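PDB 7JKA: m3DLH protein from Halieaceae bacterium, which probably hydrolyses ester or lactone bonds as a dienelactone hydrolase family member of the alpha/beta-hydrolase clan, with a phosphotriesterase activity also attributed to it. Local coordinates for residues K15-R20 and Q118-A123; L107-L112 and S144-G149; G209-S214 and P232-R237. One frame throughout, in Å; residues are numbered along the deposited sequence. Where two conformers were deposited one is given.

Contact 1 (K15-R20 and Q118-A123); sequences KHREIR and QPEVDA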
loop_
_atom_site.group_PDB
_atom_site.type_symbol
_atom_site.label_atom_id
_atom_site.label_comp_id
_atom_site.label_asym_id
_atom_site.label_seq_id
_atom_site.Cartn_x
_atom_site.Cartn_y
_atom_site.Cartn_z
ATOM N N LYS A 15 -3.311 -1.106 -20.185
ATOM C CA LYS A 15 -1.926 -1.066 -20.621
ATOM C C LYS A 15 -1.029 -0.997 -19.402
ATOM O O LYS A 15 -1.472 -0.646 -18.308
ATOM C CB LYS A 15 -1.676 0.150 -21.523
ATOM C CG LYS A 15 -2.343 -0.008 -22.859
ATOM C CD LYS A 15 -1.975 1.079 -23.868
ATOM C CE LYS A 15 -0.467 1.106 -24.174
ATOM N NZ LYS A 15 0.002 -0.076 -24.930
ATOM N N HIS A 16 0.237 -1.342 -19.599
ATOM C CA HIS A 16 1.227 -1.126 -18.563
ATOM C C HIS A 16 2.529 -0.688 -19.204
ATOM O O HIS A 16 2.819 -1.005 -20.364
ATOM C CB HIS A 16 1.442 -2.372 -17.683
ATOM C CG HIS A 16 1.883 -3.579 -18.447
ATOM N ND1 HIS A 16 3.144 -4.121 -18.317
ATOM C CD2 HIS A 16 1.237 -4.344 -19.360
ATOM C CE1 HIS A 16 3.252 -5.171 -19.110
ATOM N NE2 HIS A 16 2.110 -5.327 -19.757
ATOM N N ARG A 17 3.333 0.020 -18.406
ATOM C CA ARG A 17 4.660 0.407 -18.857
ATOM C C ARG A 17 5.593 0.436 -17.658
ATOM O O ARG A 17 5.188 0.755 -16.531
ATOM C CB ARG A 17 4.663 1.758 -19.593
ATOM C CG ARG A 17 4.435 2.997 -18.743
ATOM C CD ARG A 17 4.413 4.230 -19.647
ATOM N NE ARG A 17 4.183 5.491 -18.930
ATOM C CZ ARG A 17 3.013 6.118 -18.899
ATOM N NH1 ARG A 17 1.959 5.611 -19.551
ATOM N NH2 ARG A 17 2.896 7.263 -18.243
ATOM N N GLU A 18 6.836 0.054 -17.907
ATOM C CA GLU A 18 7.869 0.150 -16.893
ATOM C C GLU A 18 8.162 1.615 -16.603
ATOM O O GLU A 18 8.199 2.445 -17.516
ATOM C CB GLU A 18 9.129 -0.562 -17.384
ATOM C CG GLU A 18 10.219 -0.702 -16.374
ATOM C CD GLU A 18 11.291 -1.657 -16.847
ATOM O OE1 GLU A 18 12.272 -1.191 -17.461
ATOM O OE2 GLU A 18 11.134 -2.876 -16.618
ATOM N N ILE A 19 8.352 1.935 -15.327
ATOM C CA ILE A 19 8.700 3.287 -14.896
ATOM C C ILE A 19 9.977 3.191 -14.074
ATOM O O ILE A 19 9.998 2.515 -13.045
ATOM C CB ILE A 19 7.601 3.943 -14.050
ATOM C CG1 ILE A 19 6.216 3.807 -14.703
ATOM C CG2 ILE A 19 7.938 5.391 -13.837
ATOM C CD1 ILE A 19 5.894 4.941 -15.611
ATOM N N ARG A 20 11.015 3.905 -14.481
ATOM C CA ARG A 20 12.258 3.956 -13.717
ATOM C C ARG A 20 12.296 5.267 -12.944
ATOM O O ARG A 20 11.995 6.326 -13.497
ATOM C CB ARG A 20 13.463 3.813 -14.651
ATOM C CG ARG A 20 13.413 2.469 -15.333
ATOM C CD ARG A 20 14.676 2.082 -16.060
ATOM N NE ARG A 20 14.545 0.689 -16.471
ATOM C CZ ARG A 20 15.161 -0.342 -15.899
ATOM N NH1 ARG A 20 16.010 -0.161 -14.891
ATOM N NH2 ARG A 20 14.931 -1.568 -16.365
ATOM N N GLN A 118 3.277 11.325 -14.029
ATOM C CA GLN A 118 2.763 10.709 -15.250
ATOM C C GLN A 118 1.617 11.541 -15.833
ATOM O O GLN A 118 0.780 12.066 -15.082
ATOM C CB GLN A 118 2.286 9.277 -14.979
ATOM C CG GLN A 118 3.392 8.385 -14.373
ATOM C CD GLN A 118 4.697 8.490 -15.140
ATOM O OE1 GLN A 118 4.725 8.358 -16.363
ATOM N NE2 GLN A 118 5.793 8.765 -14.425
ATOM N N PRO A 119 1.551 11.666 -17.164
ATOM C CA PRO A 119 0.524 12.527 -17.778
ATOM C C PRO A 119 -0.900 12.049 -17.551
ATOM O O PRO A 119 -1.832 12.867 -17.626
ATOM C CB PRO A 119 0.886 12.515 -19.275
ATOM C CG PRO A 119 1.793 11.337 -19.468
ATOM C CD PRO A 119 2.517 11.157 -18.154
ATOM N N GLU A 120 -1.094 10.765 -17.244
ATOM C CA GLU A 120 -2.423 10.220 -16.973
ATOM C C GLU A 120 -3.025 10.705 -15.658
ATOM O O GLU A 120 -4.241 10.574 -15.465
ATOM C CB GLU A 120 -2.342 8.697 -16.940
ATOM C CG GLU A 120 -2.030 8.039 -18.281
ATOM C CD GLU A 120 -0.558 8.010 -18.635
ATOM O OE1 GLU A 120 0.275 8.487 -17.834
ATOM O OE2 GLU A 120 -0.240 7.541 -19.760
ATOM N N VAL A 121 -2.218 11.230 -14.737
ATOM C CA VAL A 121 -2.623 11.274 -13.333
ATOM C C VAL A 121 -3.093 12.662 -12.931
ATOM O O VAL A 121 -2.414 13.668 -13.182
ATOM C CB VAL A 121 -1.463 10.818 -12.435
ATOM C CG1 VAL A 121 -1.769 11.102 -10.971
ATOM C CG2 VAL A 121 -1.178 9.350 -12.644
ATOM N N ASP A 122 -4.221 12.700 -12.219
ATOM C CA ASP A 122 -4.748 13.908 -11.589
ATOM C C ASP A 122 -4.092 14.068 -10.217
ATOM O O ASP A 122 -4.369 13.293 -9.301
ATOM C CB ASP A 122 -6.267 13.767 -11.482
ATOM C CG ASP A 122 -6.947 14.968 -10.861
ATOM O OD1 ASP A 122 -6.276 15.897 -10.382
ATOM O OD2 ASP A 122 -8.202 14.998 -10.888
ATOM N N ALA A 123 -3.223 15.082 -10.071
ATOM C CA ALA A 123 -2.508 15.283 -8.814
ATOM C C ALA A 123 -3.428 15.642 -7.654
ATOM O O ALA A 123 -2.995 15.578 -6.502
ATOM C CB ALA A 123 -1.457 16.375 -9.003
HETATM O O HOH W 1 6.736 6.805 -18.539
#

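Contact 2 (L107-L112 and S144-G149); sequences LARAAL and SGASLG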
loop_
_atom_site.group_PDB
_atom_site.type_symbol
_atom_site.label_atom_id
_atom_site.label_comp_id
_atom_site.label_asym_id
_atom_site.label_seq_id
_atom_site.Cartn_x
_atom_site.Cartn_y
_atom_site.Cartn_z
ATOM N N LEU A 107 11.803 6.278 -0.200
ATOM C CA LEU A 107 11.450 5.398 -1.311
ATOM C C LEU A 107 9.941 5.398 -1.554
ATOM O O LEU A 107 9.494 5.202 -2.690
ATOM C CB LEU A 107 11.996 3.980 -1.079
ATOM C CG LEU A 107 11.403 3.033 -0.036
ATOM C CD1 LEU A 107 10.133 2.367 -0.535
ATOM C CD2 LEU A 107 12.499 1.996 0.351
ATOM N N ALA A 108 9.137 5.601 -0.499
ATOM C CA ALA A 108 7.688 5.684 -0.692
ATOM C C ALA A 108 7.306 6.994 -1.377
ATOM O O ALA A 108 6.488 7.014 -2.304
ATOM C CB ALA A 108 6.981 5.564 0.650
ATOM N N ARG A 109 7.927 8.094 -0.956
ATOM C CA ARG A 109 7.648 9.379 -1.581
ATOM C C ARG A 109 8.134 9.409 -3.030
ATOM O O ARG A 109 7.492 10.037 -3.886
ATOM C CB ARG A 109 8.290 10.489 -0.751
ATOM C CG ARG A 109 7.651 11.827 -0.953
ATOM C CD ARG A 109 7.248 12.474 0.361
ATOM N NE ARG A 109 6.466 13.664 0.070
ATOM C CZ ARG A 109 6.247 14.657 0.919
ATOM N NH1 ARG A 109 5.525 15.700 0.518
ATOM N NH2 ARG A 109 6.764 14.627 2.146
ATOM N N ALA A 110 9.241 8.717 -3.329
ATOM C CA ALA A 110 9.707 8.638 -4.711
ATOM C C ALA A 110 8.686 7.940 -5.594
ATOM O O ALA A 110 8.451 8.370 -6.730
ATOM C CB ALA A 110 11.049 7.910 -4.781
ATOM N N ALA A 111 8.031 6.896 -5.078
ATOM C CA ALA A 111 6.968 6.259 -5.852
ATOM C C ALA A 111 5.793 7.212 -6.064
ATOM O O ALA A 111 5.282 7.334 -7.176
ATOM C CB ALA A 111 6.522 4.954 -5.182
ATOM N N LEU A 112 5.386 7.953 -5.024
ATOM C CA LEU A 112 4.264 8.881 -5.203
ATOM C C LEU A 112 4.622 9.980 -6.196
ATOM O O LEU A 112 3.817 10.337 -7.070
ATOM C CB LEU A 112 3.875 9.507 -3.854
ATOM C CG LEU A 112 2.675 10.461 -3.895
ATOM C CD1 LEU A 112 1.443 9.754 -4.442
ATOM C CD2 LEU A 112 2.417 11.036 -2.516
ATOM N N SER A 144 4.270 10.918 6.683
ATOM C CA SER A 144 5.247 11.913 6.234
ATOM C C SER A 144 4.591 13.228 5.852
ATOM O O SER A 144 5.292 14.244 5.690
ATOM C CB SER A 144 6.030 11.376 5.036
ATOM O OG SER A 144 5.282 11.532 3.836
ATOM N N GLY A 145 3.269 13.235 5.700
ATOM C CA GLY A 145 2.561 14.441 5.322
ATOM C C GLY A 145 2.360 14.597 3.842
ATOM O O GLY A 145 2.053 15.707 3.381
ATOM N N ALA A 146 2.523 13.523 3.081
ATOM C CA ALA A 146 2.319 13.568 1.645
ATOM C C ALA A 146 0.865 13.890 1.307
ATOM O O ALA A 146 -0.071 13.626 2.081
ATOM C CB ALA A 146 2.743 12.234 1.025
ATOM N N SER A 147 0.673 14.473 0.132
ATOM C CA SER A 147 -0.655 14.894 -0.301
ATOM C C SER A 147 -1.363 13.675 -0.882
ATOM O O SER A 147 -1.234 13.360 -2.063
ATOM C CB SER A 147 -0.558 16.026 -1.316
ATOM O OG SER A 147 -1.852 16.418 -1.725
ATOM N N LEU A 148 -2.110 12.976 -0.029
ATOM C CA LEU A 148 -2.874 11.776 -0.387
ATOM C C LEU A 148 -4.281 11.923 0.144
ATOM O O LEU A 148 -4.466 12.271 1.312
ATOM C CB LEU A 148 -2.290 10.498 0.222
ATOM C CG LEU A 148 -0.930 10.002 -0.204
ATOM C CD1 LEU A 148 -0.459 8.941 0.776
ATOM C CD2 LEU A 148 -1.026 9.428 -1.610
ATOM N N GLY A 149 -5.274 11.623 -0.695
ATOM C CA GLY A 149 -6.648 11.696 -0.242
ATOM C C GLY A 149 -7.120 10.458 0.493
ATOM O O GLY A 149 -8.073 10.548 1.274
HETATM O O HOH W 2 5.782 16.877 3.717
#

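Contact 3 (G209-S214 and P232-R237); sequences GNAAHS and PLTEAR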
loop_
_atom_site.group_PDB
_atom_site.type_symbol
_atom_site.label_atom_id
_atom_site.label_comp_id
_atom_site.label_asym_id
_atom_site.label_seq_id
_atom_site.Cartn_x
_atom_site.Cartn_y
_atom_site.Cartn_z
ATOM N N GLY A 209 -13.124 -11.232 10.512
ATOM C CA GLY A 209 -12.951 -12.408 11.332
ATOM C C GLY A 209 -12.430 -13.622 10.595
ATOM O O GLY A 209 -11.710 -14.442 11.171
ATOM N N ASN A 210 -12.774 -13.762 9.324
ATOM C CA ASN A 210 -12.405 -14.987 8.620
ATOM C C ASN A 210 -10.897 -15.121 8.409
ATOM O O ASN A 210 -10.410 -16.223 8.155
ATOM C CB ASN A 210 -13.085 -15.036 7.245
ATOM C CG ASN A 210 -14.597 -15.197 7.318
ATOM O OD1 ASN A 210 -15.157 -15.701 8.300
ATOM N ND2 ASN A 210 -15.266 -14.776 6.246
ATOM N N ALA A 211 -10.152 -14.035 8.515
ATOM C CA ALA A 211 -8.914 -13.880 7.766
ATOM C C ALA A 211 -7.688 -13.778 8.663
ATOM O O ALA A 211 -7.744 -13.238 9.773
ATOM C CB ALA A 211 -8.989 -12.644 6.893
ATOM N N ALA A 212 -6.559 -14.254 8.134
ATOM C CA ALA A 212 -5.277 -14.128 8.817
ATOM C C ALA A 212 -4.356 -13.236 8.000
ATOM O O ALA A 212 -4.834 -12.330 7.317
ATOM C CB ALA A 212 -4.648 -15.505 9.047
ATOM N N HIS A 213 -3.050 -13.479 8.032
ATOM C CA HIS A 213 -2.152 -12.691 7.203
ATOM C C HIS A 213 -2.245 -13.121 5.741
ATOM O O HIS A 213 -2.625 -14.254 5.423
ATOM C CB HIS A 213 -0.710 -12.824 7.693
ATOM C CG HIS A 213 0.150 -11.643 7.367
ATOM N ND1 HIS A 213 -0.013 -10.415 7.973
ATOM C CD2 HIS A 213 1.185 -11.505 6.504
ATOM C CE1 HIS A 213 0.884 -9.571 7.500
ATOM N NE2 HIS A 213 1.622 -10.207 6.607
ATOM N N SER A 214 -1.918 -12.184 4.848
ATOM C CA SER A 214 -1.812 -12.437 3.412
ATOM C C SER A 214 -3.135 -12.908 2.811
ATOM O O SER A 214 -3.145 -13.674 1.839
ATOM C CB SER A 214 -0.695 -13.435 3.114
ATOM O OG SER A 214 0.532 -12.880 3.555
ATOM N N PRO A 232 -10.774 -15.743 0.166
ATOM C CA PRO A 232 -11.368 -15.012 -0.965
ATOM C C PRO A 232 -12.529 -14.126 -0.560
ATOM O O PRO A 232 -12.718 -13.072 -1.173
ATOM C CB PRO A 232 -11.802 -16.131 -1.929
ATOM C CG PRO A 232 -11.944 -17.327 -1.078
ATOM C CD PRO A 232 -10.942 -17.198 0.036
ATOM N N LEU A 233 -13.301 -14.501 0.462
ATOM C CA LEU A 233 -14.406 -13.647 0.886
ATOM C C LEU A 233 -13.890 -12.319 1.422
ATOM O O LEU A 233 -14.382 -11.243 1.052
ATOM C CB LEU A 233 -15.241 -14.379 1.937
ATOM C CG LEU A 233 -16.661 -13.879 2.210
ATOM C CD1 LEU A 233 -17.399 -13.605 0.913
ATOM C CD2 LEU A 233 -17.416 -14.909 3.053
ATOM N N THR A 234 -12.886 -12.374 2.300
ATOM C CA THR A 234 -12.292 -11.155 2.837
ATOM C C THR A 234 -11.570 -10.368 1.755
ATOM O O THR A 234 -11.594 -9.130 1.768
ATOM C CB THR A 234 -11.323 -11.499 3.972
ATOM O OG1 THR A 234 -12.038 -12.169 5.024
ATOM C CG2 THR A 234 -10.687 -10.240 4.520
ATOM N N GLU A 235 -10.934 -11.058 0.807
ATOM C CA GLU A 235 -10.334 -10.343 -0.320
ATOM C C GLU A 235 -11.376 -9.500 -1.039
ATOM O O GLU A 235 -11.169 -8.312 -1.294
ATOM C CB GLU A 235 -9.669 -11.316 -1.297
ATOM C CG GLU A 235 -9.035 -10.522 -2.458
ATOM C CD GLU A 235 -8.519 -11.388 -3.588
ATOM O OE1 GLU A 235 -9.070 -12.494 -3.792
ATOM O OE2 GLU A 235 -7.568 -10.951 -4.284
ATOM N N ALA A 236 -12.540 -10.083 -1.320
ATOM C CA ALA A 236 -13.574 -9.356 -2.041
ATOM C C ALA A 236 -14.166 -8.238 -1.194
ATOM O O ALA A 236 -14.361 -7.111 -1.678
ATOM C CB ALA A 236 -14.662 -10.329 -2.480
ATOM N N ARG A 237 -14.471 -8.529 0.068
ATOM C CA ARG A 237 -15.069 -7.508 0.926
ATOM C C ARG A 237 -14.144 -6.310 1.110
ATOM O O ARG A 237 -14.587 -5.154 1.061
ATOM C CB ARG A 237 -15.413 -8.100 2.294
ATOM C CG ARG A 237 -16.570 -9.081 2.279
ATOM C CD ARG A 237 -16.542 -9.894 3.548
ATOM N NE ARG A 237 -17.752 -10.676 3.659
ATOM C CZ ARG A 237 -17.987 -11.524 4.660
ATOM N NH1 ARG A 237 -17.093 -11.692 5.623
ATOM N NH2 ARG A 237 -19.133 -12.191 4.703
#

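Contact 1 (K15-R20 and Q118-A123)
Arg17 NH2 is held by two acceptors of the 118-123 segment, Gln118 OE1 at 2.8 Å and Glu120 OE1 at 2.9 Å, both near the guanidinium plane. The amide oxygen receives its N-H on a lone pair, while the carboxylate oxygen is met on its syn side. Arg17 NH1 completes an end-on, two-pronged salt bridge by reaching Glu120 OE2 at 2.9 Å. This second prong approaches from above the carboxylate plane, in keeping with the 39° between the two planes. The arginine and glutamate meet tip to tip, whereas Arg17 and Gln118 run past each other in opposite directions. Arg17 is extended from CG to NE and spans the distance from strand 14-22; Glu120 instead bends at chi2 (82°). Water 1 accepts from Arg17 NE at 2.9 Å and returns a weak bond to Gln118 OE1. Alongside, Ile19 CD1 meets Gln118 tip to tip, 3.7 Å from Gln118 OE1, and Gln118 NE2 is bonded to Thr114 O at the end of helix 101-116. Both acceptor residues belong to one type I beta turn, Gln118 to Val121, closed by the bond from Val121 N to Gln118 O. Trp34 on the adjoining strand 27-35 adds a cation-pi contact to Arg17. An alanine in place of Arg17 would probably leave the Glu120 carboxylate without its positive mate and Gln118 OE1 without the N-H that now meets its lone pair. Charge and directed hydrogen bonds thus join strand to turn at the surface, with Ile19 adding the apolar part.

Contact 2 (L107-L112 and S144-G149)
Arg109 and Ala146 bring the two backbones closest, their CA atoms 7.5 Å apart, where a helical turn of 107-112 faces the irregular chain of 144-149. Gly145 has a positive phi of 92°, part of a Schellman motif that ends helix 133-143 and sends the chain into the loop. Arg109 starts with CG anti to the backbone N (chi1 -157°), and the chain bends at chi2. Its guanidinium has Ala146 CA over one face, offset toward the rim, and Arg109 NE stands 4.1 Å from Ala146 CB. Water 2 lies at the guanidinium edge: it accepts from Arg109 NH2 at 2.9 Å and donates a weak bond to Ser144 O. Ser144 OG is 3.8 Å from Arg109 NH2, but its hydrogen bond is to Leu141 O in the preceding helix. The loop is the return leg of a beta-alpha-beta crossover, leading from helix 133-143 into strand 150-154, parallel to strand 126-131 in the alpha/beta-hydrolase sheet. Nearly one turn on, at Leu112, the contact is apolar. Leu112 has CG anti to the backbone N; its CD2 touches Ala146 CB at 3.8 Å and also nears Leu148 CD2, which Leu112 CD1 meets at 3.8 Å as the two leucines slide past each other in opposite directions. Leu141 lies against both Ala146 and Leu148, while Val46 of strand 42-48 touches Leu112 from the sheet.

Contact 3 (G209-S214 and P232-R237)
Asn210 and Ala211 make a small van der Waals contact with Thr234, joining the loop after strand 203-208 to the first turn of helix 232-250, the C-terminal helix of the chain. The backbones come closest at Ala211 and Thr234, with CA atoms 6.6 Å apart. Ala211 CB sits against both branches of the threonine, 3.6 Å from Thr234 OG1 and 3.8 Å from Thr234 CG2. Asn210 CB approaches the same hydroxyl at 3.8 Å. Thr234 OG1 lies beside its own backbone N, anti to the carbonyl carbon (chi1 -60°), and its hydrogen bond runs to Glu231 OE2; the other oxygen of Glu231 takes Leu233 N at the start of the helix. Farther out, Asn210 ND2 stands 3.9 Å from Leu233 CD2 and 3.6 Å from Arg237 NH1. The asparagine and arginine side chains cross at about a right angle, yet their amide and guanidinium planes differ by only 23°. Leu233 CG lies over the centre of the Arg237 guanidinium, 3.6 Å above it, one turn apart on the helix. The loop continues to His213, whose ND1 is hydrogen-bonded to Asp181 OD2 and whose side chain touches Cys132, an arrangement consistent with the Cys-His-Asp catalytic triad of dienelactone hydrolases. Tyr208 of strand 203-208 touches both Thr234 and Arg237. The amide N-H groups of Asn210 and the guanidinium of Arg237 are both donors, and their proximity probably adds little attraction; close fit around Ala211 and Thr234 carries the contact, while Glu231 satisfies the threonine hydroxyl.

From the N terminus, strand 14-22 enters first, and contact 1 closes a long loop when the turn between helix 101-116 and strand 121-122 comes back to it. Contact 2 opens within that loop and closes beyond it, just before strand 150-154, joining helix 101-116 to the loop after helix 133-143, so the two loops cross. Their centres are about 16 Å apart, linked by the short passage from the helix to strand 121-122. Contact 3 follows both in series: it closes a short, irregular loop between strand 203-208 and helix 232-250. It lies on the opposite side of the chain's centre from the others, at the C-terminal helix, about 30 Å from contact 1 and about 27 Å from contact 2, centre to centre.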